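PHOX (Pseudomonas fluorescens, PDB 4A9V) hydrolyses phosphate monoesters as an alkaline phosphatase of the PhoX family, a beta-propeller enzyme built around an iron-calcium cofactor. Local coordinates at residues L84-N89 and G187-C192; S359-Q364 and R372-V377. All coordinates share one frame; numbering follows the deposited sequence.

Interaction 1: L84-N89 and G187-C192; sequences LMAINN and GTYLTC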
loop_
_atom_site.group_PDB
_atom_site.type_symbol
_atom_site.label_atom_id
_atom_site.label_comp_id
_atom_site.label_asym_id
_atom_site.label_seq_id
_atom_site.Cartn_x
_atom_site.Cartn_y
_atom_site.Cartn_z
ATOM N N LEU A 84 -1.150 -17.717 -8.704
ATOM C CA LEU A 84 -1.635 -16.440 -9.197
ATOM C C LEU A 84 -1.013 -15.331 -8.370
ATOM O O LEU A 84 -0.812 -15.475 -7.174
ATOM C CB LEU A 84 -3.165 -16.343 -9.121
ATOM C CG LEU A 84 -3.950 -17.432 -9.853
ATOM C CD1 LEU A 84 -5.430 -17.092 -9.788
ATOM C CD2 LEU A 84 -3.495 -17.574 -11.299
ATOM N N MET A 85 -0.750 -14.200 -9.012
ATOM C CA MET A 85 -0.370 -12.995 -8.300
ATOM C C MET A 85 -1.357 -11.894 -8.638
ATOM O O MET A 85 -1.739 -11.737 -9.794
ATOM C CB MET A 85 1.045 -12.574 -8.696
ATOM C CG MET A 85 2.085 -13.580 -8.269
ATOM S SD MET A 85 3.785 -13.149 -8.701
ATOM C CE MET A 85 4.119 -11.816 -7.552
ATOM N N ALA A 86 -1.791 -11.156 -7.623
ATOM C CA ALA A 86 -2.591 -9.969 -7.826
ATOM C C ALA A 86 -1.720 -8.789 -7.437
ATOM O O ALA A 86 -1.172 -8.750 -6.328
ATOM C CB ALA A 86 -3.840 -10.018 -6.960
ATOM N N ILE A 87 -1.548 -7.858 -8.376
ATOM C CA ILE A 87 -0.560 -6.800 -8.255
ATOM C C ILE A 87 -1.242 -5.461 -8.517
ATOM O O ILE A 87 -1.862 -5.245 -9.562
ATOM C CB ILE A 87 0.586 -7.004 -9.260
ATOM C CG1 ILE A 87 1.290 -8.348 -9.037
ATOM C CG2 ILE A 87 1.567 -5.849 -9.176
ATOM C CD1 ILE A 87 1.922 -8.927 -10.289
ATOM N N ASN A 88 -1.124 -4.553 -7.557
ATOM C CA ASN A 88 -1.695 -3.230 -7.695
ATOM C C ASN A 88 -0.929 -2.407 -8.710
ATOM O O ASN A 88 0.295 -2.498 -8.794
ATOM C CB ASN A 88 -1.638 -2.492 -6.371
ATOM C CG ASN A 88 -2.602 -3.034 -5.344
ATOM O OD1 ASN A 88 -3.433 -3.906 -5.622
ATOM N ND2 ASN A 88 -2.527 -2.477 -4.151
ATOM N N ASN A 89 -1.650 -1.486 -9.344
ATOM C CA ASN A 89 -1.084 -0.486 -10.237
ATOM C C ASN A 89 -1.548 0.880 -9.756
ATOM O O ASN A 89 -2.734 1.205 -9.846
ATOM C CB ASN A 89 -1.582 -0.758 -11.663
ATOM C CG ASN A 89 -1.120 -2.100 -12.183
ATOM O OD1 ASN A 89 -1.926 -2.985 -12.471
ATOM N ND2 ASN A 89 0.194 -2.260 -12.306
ATOM N N GLY A 187 -9.137 -16.922 0.398
ATOM C CA GLY A 187 -8.719 -17.001 -1.000
ATOM C C GLY A 187 -9.033 -15.771 -1.827
ATOM O O GLY A 187 -9.142 -15.856 -3.046
ATOM N N THR A 188 -9.093 -14.611 -1.180
ATOM C CA THR A 188 -9.326 -13.372 -1.893
ATOM C C THR A 188 -8.249 -12.326 -1.613
ATOM O O THR A 188 -7.425 -12.461 -0.702
ATOM C CB THR A 188 -10.715 -12.784 -1.600
ATOM O OG1 THR A 188 -10.780 -12.386 -0.229
ATOM C CG2 THR A 188 -11.826 -13.786 -1.930
ATOM N N TYR A 189 -8.240 -11.319 -2.479
ATOM C CA TYR A 189 -7.251 -10.258 -2.466
ATOM C C TYR A 189 -7.937 -8.954 -2.070
ATOM O O TYR A 189 -9.026 -8.648 -2.567
ATOM C CB TYR A 189 -6.669 -10.112 -3.876
ATOM C CG TYR A 189 -5.592 -9.062 -4.008
ATOM C CD1 TYR A 189 -4.372 -9.234 -3.387
ATOM C CD2 TYR A 189 -5.762 -7.945 -4.822
ATOM C CE1 TYR A 189 -3.359 -8.305 -3.527
ATOM C CE2 TYR A 189 -4.750 -7.006 -4.971
ATOM C CZ TYR A 189 -3.543 -7.210 -4.338
ATOM O OH TYR A 189 -2.498 -6.323 -4.471
ATOM N N LEU A 190 -7.297 -8.184 -1.195
ATOM C CA LEU A 190 -7.758 -6.839 -0.877
ATOM C C LEU A 190 -6.817 -5.821 -1.496
ATOM O O LEU A 190 -5.591 -5.925 -1.357
ATOM C CB LEU A 190 -7.810 -6.635 0.642
ATOM C CG LEU A 190 -8.646 -7.648 1.434
ATOM C CD1 LEU A 190 -8.646 -7.306 2.918
ATOM C CD2 LEU A 190 -10.068 -7.767 0.905
ATOM N N THR A 191 -7.400 -4.872 -2.216
ATOM C CA THR A 191 -6.654 -3.761 -2.762
ATOM C C THR A 191 -7.159 -2.458 -2.147
ATOM O O THR A 191 -8.344 -2.306 -1.858
ATOM C CB THR A 191 -6.706 -3.727 -4.307
ATOM O OG1 THR A 191 -5.798 -2.729 -4.773
ATOM C CG2 THR A 191 -8.094 -3.416 -4.834
ATOM N N CYS A 192 -6.241 -1.532 -1.908
ATOM C CA CYS A 192 -6.493 -0.373 -1.068
ATOM C C CYS A 192 -6.380 0.909 -1.882
ATOM O O CYS A 192 -5.336 1.183 -2.470
ATOM C CB CYS A 192 -5.466 -0.347 0.054
ATOM S SG CYS A 192 -5.727 -1.656 1.257
#
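Tyr189 has CG anti to its backbone N (chi1 -178°), which throws the ring across from strand 189-193 toward strand 82-89, and Thr191, two residues on, holds OG1 anti to its own N (chi1 -172°) on the same side of the strand. Asn88 answers with CG beside its backbone N (chi1 -71°), so that the amide reaches toward strand 189-193 and OD1 arrives between the two hydroxyls. Both bonds run to that one oxygen: Tyr189 OH donates to Asn88 OD1 over 2.8 Å, and Thr191 OG1 donates to Asn88 OD1 over 2.8 Å as well. Each donor stands above the carbonyl plane instead of on a lone pair. The oxygen lies at the edge of the phenol ring, in its plane. Behind the hydroxyl end the ring lies flat against the other strand: Ala86 CB sits over the middle of one face, 3.4 Å from the centroid of the Tyr189 ring, a CH-pi contact. The strands run nearly parallel with axes 8.5 Å apart, too far for backbone pairing; they belong to two different sheets of the propeller and meet through side chains. Through its other end, ND2, the amide is hydrogen-bonded to the carbonyls of Cys179 and Ala180, and Thr191 OG1 is also bonded to Asn178 ND2. Cys179 is one of the residues of the diiron pocket, and the Asn88 side chain lies about 8 Å from the mu-oxo-diiron group. Buried, with OD1 accepting two hydroxyl protons and ND2 giving to two backbone carbonyls, the amide has its flip state fixed, and it ties strand 82-89 to the chain that supplies Cys179, consistent with a second-shell role beside the cofactor.

Interaction 2: S359-Q364 and R372-V377; sequences SGFADQ and RLAASV. With EDO (1,2-ethanediol), chain H.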
loop_
_atom_site.group_PDB
_atom_site.type_symbol
_atom_site.label_atom_id
_atom_site.label_comp_id
_atom_site.label_asym_id
_atom_site.label_seq_id
_atom_site.Cartn_x
_atom_site.Cartn_y
_atom_site.Cartn_z
ATOM N N SER A 359 -22.664 15.551 16.346
ATOM C CA SER A 359 -21.294 15.668 15.852
ATOM C C SER A 359 -21.218 15.398 14.350
ATOM O O SER A 359 -20.133 15.423 13.768
ATOM C CB SER A 359 -20.353 14.725 16.615
ATOM O OG SER A 359 -20.795 13.382 16.543
ATOM N N GLY A 360 -22.381 15.329 13.704
ATOM C CA GLY A 360 -22.469 15.465 12.251
ATOM C C GLY A 360 -22.670 14.154 11.511
ATOM O O GLY A 360 -22.435 14.079 10.309
ATOM N N PHE A 361 -23.059 13.105 12.231
ATOM C CA PHE A 361 -23.229 11.785 11.622
ATOM C C PHE A 361 -24.674 11.328 11.772
ATOM O O PHE A 361 -25.162 11.131 12.882
ATOM C CB PHE A 361 -22.292 10.770 12.276
ATOM C CG PHE A 361 -20.855 11.197 12.290
ATOM C CD1 PHE A 361 -20.363 11.962 13.328
ATOM C CD2 PHE A 361 -20.022 10.904 11.226
ATOM C CE1 PHE A 361 -19.064 12.423 13.312
ATOM C CE2 PHE A 361 -18.708 11.323 11.229
ATOM C CZ PHE A 361 -18.239 12.118 12.253
ATOM N N ALA A 362 -25.373 11.213 10.651
ATOM C CA ALA A 362 -26.792 10.875 10.680
ATOM C C ALA A 362 -27.018 9.398 10.988
ATOM O O ALA A 362 -28.082 9.006 11.466
ATOM C CB ALA A 362 -27.443 11.237 9.355
ATOM N N ASP A 363 -26.063 8.570 10.584
ATOM C CA ASP A 363 -26.236 7.126 10.590
ATOM C C ASP A 363 -24.870 6.467 10.424
ATOM O O ASP A 363 -23.860 7.155 10.284
ATOM C CB ASP A 363 -27.190 6.698 9.470
ATOM C CG ASP A 363 -26.776 7.234 8.112
ATOM O OD1 ASP A 363 -25.566 7.306 7.838
ATOM O OD2 ASP A 363 -27.664 7.596 7.314
ATOM N N GLN A 364 -24.831 5.141 10.492
ATOM C CA GLN A 364 -23.568 4.423 10.459
ATOM C C GLN A 364 -22.899 4.536 9.092
ATOM O O GLN A 364 -21.677 4.600 9.011
ATOM C CB GLN A 364 -23.781 2.957 10.837
ATOM C CG GLN A 364 -22.507 2.124 10.825
ATOM C CD GLN A 364 -21.470 2.586 11.832
ATOM O OE1 GLN A 364 -21.736 3.429 12.687
ATOM N NE2 GLN A 364 -20.289 1.982 11.770
ATOM N N ARG A 372 -12.586 9.506 8.885
ATOM C CA ARG A 372 -11.585 10.412 9.440
ATOM C C ARG A 372 -12.221 11.333 10.478
ATOM O O ARG A 372 -11.618 11.629 11.511
ATOM C CB ARG A 372 -10.954 11.260 8.334
ATOM C CG ARG A 372 -9.935 10.531 7.477
ATOM C CD ARG A 372 -9.261 11.484 6.504
ATOM N NE ARG A 372 -8.117 10.864 5.866
ATOM C CZ ARG A 372 -7.271 11.499 5.071
ATOM N NH1 ARG A 372 -7.487 12.761 4.712
ATOM N NH2 ARG A 372 -6.183 10.874 4.663
ATOM N N LEU A 373 -13.376 11.895 10.138
ATOM C CA LEU A 373 -14.060 12.828 11.021
ATOM C C LEU A 373 -14.536 12.126 12.281
ATOM O O LEU A 373 -14.471 12.683 13.366
ATOM C CB LEU A 373 -15.244 13.479 10.303
ATOM C CG LEU A 373 -14.842 14.469 9.214
ATOM C CD1 LEU A 373 -16.089 15.023 8.542
ATOM C CD2 LEU A 373 -14.015 15.607 9.790
ATOM N N ALA A 374 -15.046 10.909 12.137
ATOM C CA ALA A 374 -15.518 10.156 13.293
ATOM C C ALA A 374 -14.349 9.831 14.229
ATOM O O ALA A 374 -14.468 9.926 15.453
ATOM C CB ALA A 374 -16.222 8.883 12.843
ATOM N N ALA A 375 -13.207 9.467 13.652
ATOM C CA ALA A 375 -12.031 9.140 14.441
ATOM C C ALA A 375 -11.502 10.365 15.203
ATOM O O ALA A 375 -11.018 10.246 16.327
ATOM C CB ALA A 375 -10.954 8.553 13.543
ATOM N N SER A 376 -11.617 11.551 14.616
ATOM C CA SER A 376 -11.268 12.762 15.345
ATOM C C SER A 376 -12.200 12.984 16.535
ATOM O O SER A 376 -11.754 13.362 17.613
ATOM C CB SER A 376 -11.290 13.981 14.426
ATOM O OG SER A 376 -10.228 13.940 13.487
ATOM N N VAL A 377 -13.493 12.740 16.345
ATOM C CA VAL A 377 -14.453 12.916 17.437
ATOM C C VAL A 377 -14.065 12.063 18.648
ATOM O O VAL A 377 -14.164 12.512 19.789
ATOM C CB VAL A 377 -15.893 12.582 16.988
ATOM C CG1 VAL A 377 -16.829 12.473 18.186
ATOM C CG2 VAL A 377 -16.397 13.644 16.031
HETATM C C1 EDO H . -20.848 -3.121 10.112
HETATM O O1 EDO H . -21.540 -4.163 10.828
HETATM C C2 EDO H . -21.061 -1.787 10.821
HETATM O O2 EDO H . -20.358 -0.725 10.157
#
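A short loop folding back on a helix makes this small hydrophobic cluster: residues 359-364 lead into helix 364-369, and the chain then turns into helix 371-377, whose side meets the loop again. Phe361 carries the contact. Its CG lies beside the backbone N (chi1 -53°), and the ring reaches the helix with its outer end, CZ foremost. That atom comes 3.4 Å from Ala374 N and 3.8 Å from Leu373 CB, so the tip rests against the backbone between the two residues. On one side of the tip, Phe361 CE2 packs 3.8 Å from Ala374 CB; on the other, Phe361 CE1 meets Val377 CG2 at the ring edge, tip to tip, at 4.0 Å. The same methyl touches Ser359 CB at 4.1 Å, while Ser359 OG is turned to the carbonyl of Gly354. Val367 of the intervening helix packs on both Phe361 and Ala374, and Ile355 adds to the surroundings of the ring. At the far end of the loop Asp363 caps helix 364-369, its OD1 accepting from Glu366 N, and Gln364 NE2 donates over 3.2 Å to O2 of a 1,2-ethanediol, probably from the crystallisation liquor. The arrangement is that of an N-capped helix followed by a second short helix, inserted between propeller strands 340-347 and 383-384, with Phe361 packed against both helices.

Overall arrangement
Both segments of interaction 1 precede those of interaction 2 in the chain, and the centres of the two contacts are 30 Å apart; the nearest atoms are about 12 Å apart and do not touch. Interaction 1 is central, about 11 Å from the centre of the chain, with the side chain of Cys192 about 6 Å from that of Glu273, a ligand of the iron-calcium cofactor. Interaction 2 lies about 25 Å from that centre, away from the metal sites. One joins two sheets near the cofactor through two hydrogen bonds to Asn88 and a CH-pi contact; the other packs a loop against helix 371-377 at the periphery through apolar contacts, with Arg372 reaching inward to Asp291 and Glu293, next to the diiron-pocket residue Asp292.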